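GTPase HflX (Sulfolobus solfataricus P2, PDB 2QTF) hydrolyses GTP as a GTP-specific, magnesium-dependent GTPase that associates with the 50S ribosomal subunit and may act in protein synthesis or ribosome biogenesis. Local coordinates at residues L278-F282 and L319-Y324; I327-I331 and K347-L351. All coordinates share one frame; numbering follows the deposited sequence.

Interaction 1: L278-F282 and L319-Y324; sequences LQSSF and LSKELY
Helical segments 278-282 and 319-323 run in roughly the same direction, their axes crossing at -33° and approaching to 10.2 Å, with Leu-278 level with Ser-320 and Phe-282 with Leu-323. Phe-282 has the largest share of the contact. Its CG lies anti to the carbonyl carbon (chi1 -73°), which sends the ring across to the second helix. There Ser-320 OG meets the ring edge, 3.8 Å from Phe-282 CE2, while Leu-323 CD1 comes in obliquely, 3.8 Å from Phe-282 CD2. Tyr-324, the first residue to leave helical geometry, sets its CB 3.5 Å from Phe-282 CD1; the two rings are close to parallel, planes at 23°, but so far offset that they barely overlap. One turn earlier, the leucines Leu-278 and Leu-319 slide past each other, touching through Leu-278 CD1 and Leu-319 CD2 at 3.9 Å. Leu-278 CD2 lies 3.5 Å from Ser-320 OG, a hydroxyl already bonded to the backbone O of Val-316. On the outer side, the aliphatic part of Gln-279 rests on Leu-323 CD1. An alanine in place of Phe-282 takes the ring away from Leu-323 and Tyr-324, and would probably leave a gap between the two helices above the sheet. Beneath the pair lies the central sheet: Phe-282 packs on Leu-263 and Ile-295, Ser-320 on Val-297, while Tyr-324 OH hydrogen-bonds to Lys-293 O, just ahead of strand 295-300.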
loop_
_atom_site.group_PDB
_atom_site.type_symbol
_atom_site.label_atom_id
_atom_site.label_comp_id
_atom_site.label_asym_id
_atom_site.label_seq_id
_atom_site.Cartn_x
_atom_site.Cartn_y
_atom_site.Cartn_z
ATOM N N LEU A 278 5.487 13.759 8.023
ATOM C CA LEU A 278 4.708 14.857 7.436
ATOM C C LEU A 278 5.413 15.533 6.367
ATOM O O LEU A 278 4.857 15.824 5.340
ATOM C CB LEU A 278 4.301 15.904 8.522
ATOM C CG LEU A 278 3.136 15.622 9.480
ATOM C CD1 LEU A 278 3.134 16.756 10.455
ATOM C CD2 LEU A 278 1.771 15.683 8.734
ATOM N N GLN A 279 6.681 15.863 6.573
ATOM C CA GLN A 279 7.368 16.486 5.442
ATOM C C GLN A 279 7.420 15.566 4.224
ATOM O O GLN A 279 7.167 16.043 3.141
ATOM C CB GLN A 279 8.807 16.995 5.833
ATOM C CG GLN A 279 8.796 18.234 6.722
ATOM C CD GLN A 279 10.103 18.379 7.445
ATOM O OE1 GLN A 279 10.848 17.377 7.605
ATOM N NE2 GLN A 279 10.385 19.627 7.936
ATOM N N SER A 280 7.701 14.282 4.369
ATOM C CA SER A 280 7.648 13.412 3.127
ATOM C C SER A 280 6.265 13.256 2.583
ATOM O O SER A 280 6.113 13.136 1.387
ATOM C CB SER A 280 8.121 11.918 3.334
ATOM O OG SER A 280 9.293 11.942 4.147
ATOM N N SER A 281 5.254 13.077 3.462
ATOM C CA SER A 281 3.834 12.885 2.951
ATOM C C SER A 281 3.484 14.022 2.030
ATOM O O SER A 281 2.964 13.824 0.900
ATOM C CB SER A 281 2.828 12.813 4.120
ATOM O OG SER A 281 3.122 11.692 4.921
ATOM N N PHE A 282 3.730 15.253 2.496
ATOM C CA PHE A 282 3.378 16.425 1.647
ATOM C C PHE A 282 4.267 16.638 0.446
ATOM O O PHE A 282 3.805 17.080 -0.618
ATOM C CB PHE A 282 3.302 17.727 2.539
ATOM C CG PHE A 282 2.047 17.779 3.436
ATOM C CD1 PHE A 282 0.780 17.882 2.838
ATOM C CD2 PHE A 282 2.144 17.615 4.804
ATOM C CE1 PHE A 282 -0.411 17.881 3.613
ATOM C CE2 PHE A 282 0.961 17.607 5.592
ATOM C CZ PHE A 282 -0.312 17.783 4.993
ATOM N N LEU A 319 2.619 22.276 11.490
ATOM C CA LEU A 319 3.490 21.894 10.345
ATOM C C LEU A 319 2.711 21.630 9.063
ATOM O O LEU A 319 3.104 22.068 7.934
ATOM C CB LEU A 319 4.443 20.763 10.740
ATOM C CG LEU A 319 5.505 20.236 9.737
ATOM C CD1 LEU A 319 6.434 21.373 9.168
ATOM C CD2 LEU A 319 6.295 19.084 10.277
ATOM N N SER A 320 1.566 20.931 9.196
ATOM C CA SER A 320 0.744 20.635 8.033
ATOM C C SER A 320 0.338 21.942 7.323
ATOM O O SER A 320 0.371 22.051 6.065
ATOM C CB SER A 320 -0.515 19.819 8.474
ATOM O OG SER A 320 -0.093 18.569 9.119
ATOM N N LYS A 321 -0.052 22.956 8.111
ATOM C CA LYS A 321 -0.480 24.232 7.465
ATOM C C LYS A 321 0.715 25.000 6.937
ATOM O O LYS A 321 0.565 25.767 5.959
ATOM C CB LYS A 321 -1.288 25.148 8.414
ATOM C CG LYS A 321 -2.685 24.584 8.726
ATOM C CD LYS A 321 -3.407 25.244 9.960
ATOM C CE LYS A 321 -4.846 24.744 10.039
ATOM N NZ LYS A 321 -5.621 25.327 11.209
ATOM N N GLU A 322 1.884 24.815 7.540
ATOM C CA GLU A 322 3.077 25.362 6.878
ATOM C C GLU A 322 3.391 24.700 5.529
ATOM O O GLU A 322 3.916 25.358 4.616
ATOM C CB GLU A 322 4.288 25.252 7.767
ATOM C CG GLU A 322 4.234 26.269 8.886
ATOM C CD GLU A 322 5.452 26.165 9.789
ATOM O OE1 GLU A 322 5.441 26.769 10.903
ATOM O OE2 GLU A 322 6.411 25.459 9.383
ATOM N N LEU A 323 3.109 23.395 5.404
ATOM C CA LEU A 323 3.457 22.659 4.200
ATOM C C LEU A 323 2.455 22.683 3.114
ATOM O O LEU A 323 2.814 22.458 1.959
ATOM C CB LEU A 323 3.850 21.200 4.510
ATOM C CG LEU A 323 4.990 21.075 5.507
ATOM C CD1 LEU A 323 5.049 19.699 6.176
ATOM C CD2 LEU A 323 6.320 21.372 4.801
ATOM N N TYR A 324 1.179 22.921 3.428
ATOM C CA TYR A 324 0.145 22.748 2.418
ATOM C C TYR A 324 -1.070 23.664 2.730
ATOM O O TYR A 324 -1.448 23.853 3.905
ATOM C CB TYR A 324 -0.266 21.237 2.368
ATOM C CG TYR A 324 -1.321 20.892 1.350
ATOM C CD1 TYR A 324 -0.965 20.469 0.039
ATOM C CD2 TYR A 324 -2.678 20.961 1.680
ATOM C CE1 TYR A 324 -1.962 20.173 -0.910
ATOM C CE2 TYR A 324 -3.652 20.687 0.757
ATOM C CZ TYR A 324 -3.294 20.289 -0.529
ATOM O OH TYR A 324 -4.265 19.996 -1.438
#

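Interaction 2: I327-I331 and K347-L351; sequences IFDVI and KIYQL
Phe-328 and Asp-329, neighbours in the edge strand, both reach helix segment 347-351, which runs almost exactly antiparallel to the strand (177°) with the axes 9.8 Å apart. The backbone departs from regular strand geometry at Phe-328, and the two consecutive side chains both start out toward the helix. Phe-328 CG lies anti to the backbone N (chi1 -174°), carrying the ring out to the helix, where one face lies against Leu-351, whose CB sits 4.0 Å from the ring centroid in a CH-pi contact, displaced toward the rim. Leu-351 CD1 extends over the same ring, 3.8 Å from Phe-328 CD1. Gln-350 CB meets the ring at its edge, in plane, 3.9 Å from Phe-328 CZ. The ring also reaches the helix backbone: Lys-347 O, the carbonyl that accepts the Leu-351 N-H, comes obliquely to within 3.5 Å of Phe-328 CE2.

Polar contact is concentrated in Lys-347. Its chain bends at chi2 (-74°) and is extended from there on, which brings NZ to Asp-329 OD2 at 2.6 Å, a short salt bridge approached nearly along the carboxylate C-O axis. Gln-350 OE1 adds a weak bond to the same ammonium. The other carboxylate oxygen, Asp-329 OD1, takes the amide of Val-330 at 2.7 Å on its anti side, tilted out of the carboxylate plane, so both oxygens are engaged and the carboxylate's rotation is restrained. Further along, Ile-331 CG2 brushes Lys-347 CG. This is the last strand of the G domain packed against its C-terminal helix, the closing beta-alpha unit of a P-loop GTPase fold.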
loop_
_atom_site.group_PDB
_atom_site.type_symbol
_atom_site.label_atom_id
_atom_site.label_comp_id
_atom_site.label_asym_id
_atom_site.label_seq_id
_atom_site.Cartn_x
_atom_site.Cartn_y
_atom_site.Cartn_z
ATOM N N ILE A 327 -5.565 22.935 4.252
ATOM C CA ILE A 327 -5.772 21.941 5.279
ATOM C C ILE A 327 -7.242 22.185 5.784
ATOM O O ILE A 327 -7.574 23.274 6.315
ATOM C CB ILE A 327 -4.757 22.121 6.403
ATOM C CG1 ILE A 327 -3.347 21.758 5.929
ATOM C CG2 ILE A 327 -4.989 21.158 7.604
ATOM C CD1 ILE A 327 -3.042 20.219 5.544
ATOM N N PHE A 328 -8.070 21.172 5.658
ATOM C CA PHE A 328 -9.463 21.218 6.211
ATOM C C PHE A 328 -9.467 21.213 7.719
ATOM O O PHE A 328 -10.071 22.048 8.378
ATOM C CB PHE A 328 -10.274 20.078 5.639
ATOM C CG PHE A 328 -11.693 20.147 6.033
ATOM C CD1 PHE A 328 -12.538 21.089 5.422
ATOM C CD2 PHE A 328 -12.196 19.316 7.061
ATOM C CE1 PHE A 328 -13.864 21.202 5.827
ATOM C CE2 PHE A 328 -13.554 19.417 7.478
ATOM C CZ PHE A 328 -14.357 20.381 6.875
ATOM N N ASP A 329 -8.783 20.247 8.314
ATOM C CA ASP A 329 -8.649 20.211 9.737
ATOM C C ASP A 329 -7.664 19.153 10.099
ATOM O O ASP A 329 -7.231 18.401 9.225
ATOM C CB ASP A 329 -10.004 19.810 10.371
ATOM C CG ASP A 329 -10.180 20.441 11.778
ATOM O OD1 ASP A 329 -9.141 20.840 12.366
ATOM O OD2 ASP A 329 -11.330 20.556 12.241
ATOM N N VAL A 330 -7.304 19.108 11.373
ATOM C CA VAL A 330 -6.379 18.136 11.953
ATOM C C VAL A 330 -7.051 17.573 13.199
ATOM O O VAL A 330 -7.327 18.374 14.129
ATOM C CB VAL A 330 -4.974 18.808 12.313
ATOM C CG1 VAL A 330 -4.039 17.763 12.817
ATOM C CG2 VAL A 330 -4.284 19.393 11.059
ATOM N N ILE A 331 -7.374 16.261 13.223
ATOM C CA ILE A 331 -8.049 15.624 14.387
ATOM C C ILE A 331 -7.288 14.400 14.899
ATOM O O ILE A 331 -6.687 13.691 14.138
ATOM C CB ILE A 331 -9.542 15.300 14.092
ATOM C CG1 ILE A 331 -9.630 14.322 12.900
ATOM C CG2 ILE A 331 -10.188 16.669 13.603
ATOM C CD1 ILE A 331 -11.060 13.848 12.455
ATOM N N LYS A 347 -16.634 15.618 10.830
ATOM C CA LYS A 347 -15.732 16.387 9.927
ATOM C C LYS A 347 -15.824 15.932 8.456
ATOM O O LYS A 347 -15.819 16.768 7.576
ATOM C CB LYS A 347 -14.283 16.288 10.382
ATOM C CG LYS A 347 -14.087 16.930 11.741
ATOM C CD LYS A 347 -14.132 18.476 11.550
ATOM C CE LYS A 347 -14.106 19.176 12.958
ATOM N NZ LYS A 347 -13.932 20.554 12.532
ATOM N N ILE A 348 -15.993 14.659 8.209
ATOM C CA ILE A 348 -16.249 14.188 6.838
ATOM C C ILE A 348 -17.538 14.709 6.241
ATOM O O ILE A 348 -17.583 15.204 5.107
ATOM C CB ILE A 348 -16.238 12.671 6.813
ATOM C CG1 ILE A 348 -14.740 12.215 6.989
ATOM C CG2 ILE A 348 -16.755 12.174 5.463
ATOM C CD1 ILE A 348 -14.675 10.757 7.312
ATOM N N TYR A 349 -18.602 14.684 7.048
ATOM C CA TYR A 349 -19.831 15.388 6.640
ATOM C C TYR A 349 -19.578 16.880 6.335
ATOM O O TYR A 349 -20.056 17.448 5.338
ATOM C CB TYR A 349 -20.969 15.262 7.743
ATOM C CG TYR A 349 -22.262 15.890 7.239
ATOM C CD1 TYR A 349 -23.059 15.201 6.281
ATOM C CD2 TYR A 349 -22.677 17.111 7.701
ATOM C CE1 TYR A 349 -24.257 15.763 5.801
ATOM C CE2 TYR A 349 -23.884 17.704 7.244
ATOM C CZ TYR A 349 -24.653 17.021 6.302
ATOM O OH TYR A 349 -25.804 17.596 5.844
ATOM N N GLN A 350 -18.867 17.569 7.183
ATOM C CA GLN A 350 -18.713 18.994 6.951
ATOM C C GLN A 350 -17.866 19.223 5.696
ATOM O O GLN A 350 -18.058 20.168 4.956
ATOM C CB GLN A 350 -17.965 19.654 8.096
ATOM C CG GLN A 350 -18.681 19.830 9.481
ATOM C CD GLN A 350 -17.653 20.072 10.656
ATOM O OE1 GLN A 350 -16.612 20.760 10.466
ATOM N NE2 GLN A 350 -17.932 19.475 11.842
ATOM N N LEU A 351 -16.883 18.349 5.466
ATOM C CA LEU A 351 -16.046 18.468 4.231
ATOM C C LEU A 351 -16.941 18.231 3.026
ATOM O O LEU A 351 -16.872 18.950 2.034
ATOM C CB LEU A 351 -14.923 17.406 4.309
ATOM C CG LEU A 351 -13.952 17.209 3.117
ATOM C CD1 LEU A 351 -13.371 18.554 2.665
ATOM C CD2 LEU A 351 -12.833 16.237 3.761
#

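Interactions 1 and 2 follow one another in the chain and have centres about 16 Å apart, both within the HflX-type G domain. Ile-327 joins them, with Ile-327 CD1 3.7 Å from Phe-282 CZ and Ile-327 CG1 3.7 Å from Ser-320 O. Ile-327 faces that helix pair whereas Phe-328, Asp-329 and Ile-331 face helix 341-355, so the sheet lies between them. Neither contact forms the nucleotide site: the side chain of Leu-278 is about 8 Å from that of Tyr-187, inferred to bind GTP, although Ser-280 and Ser-281 touch Tyr-187, and that of Ile-331 is about 9 Å from that of Ile-302. The side chain of Gln-279 is about 7 Å from a bound cadmium ion.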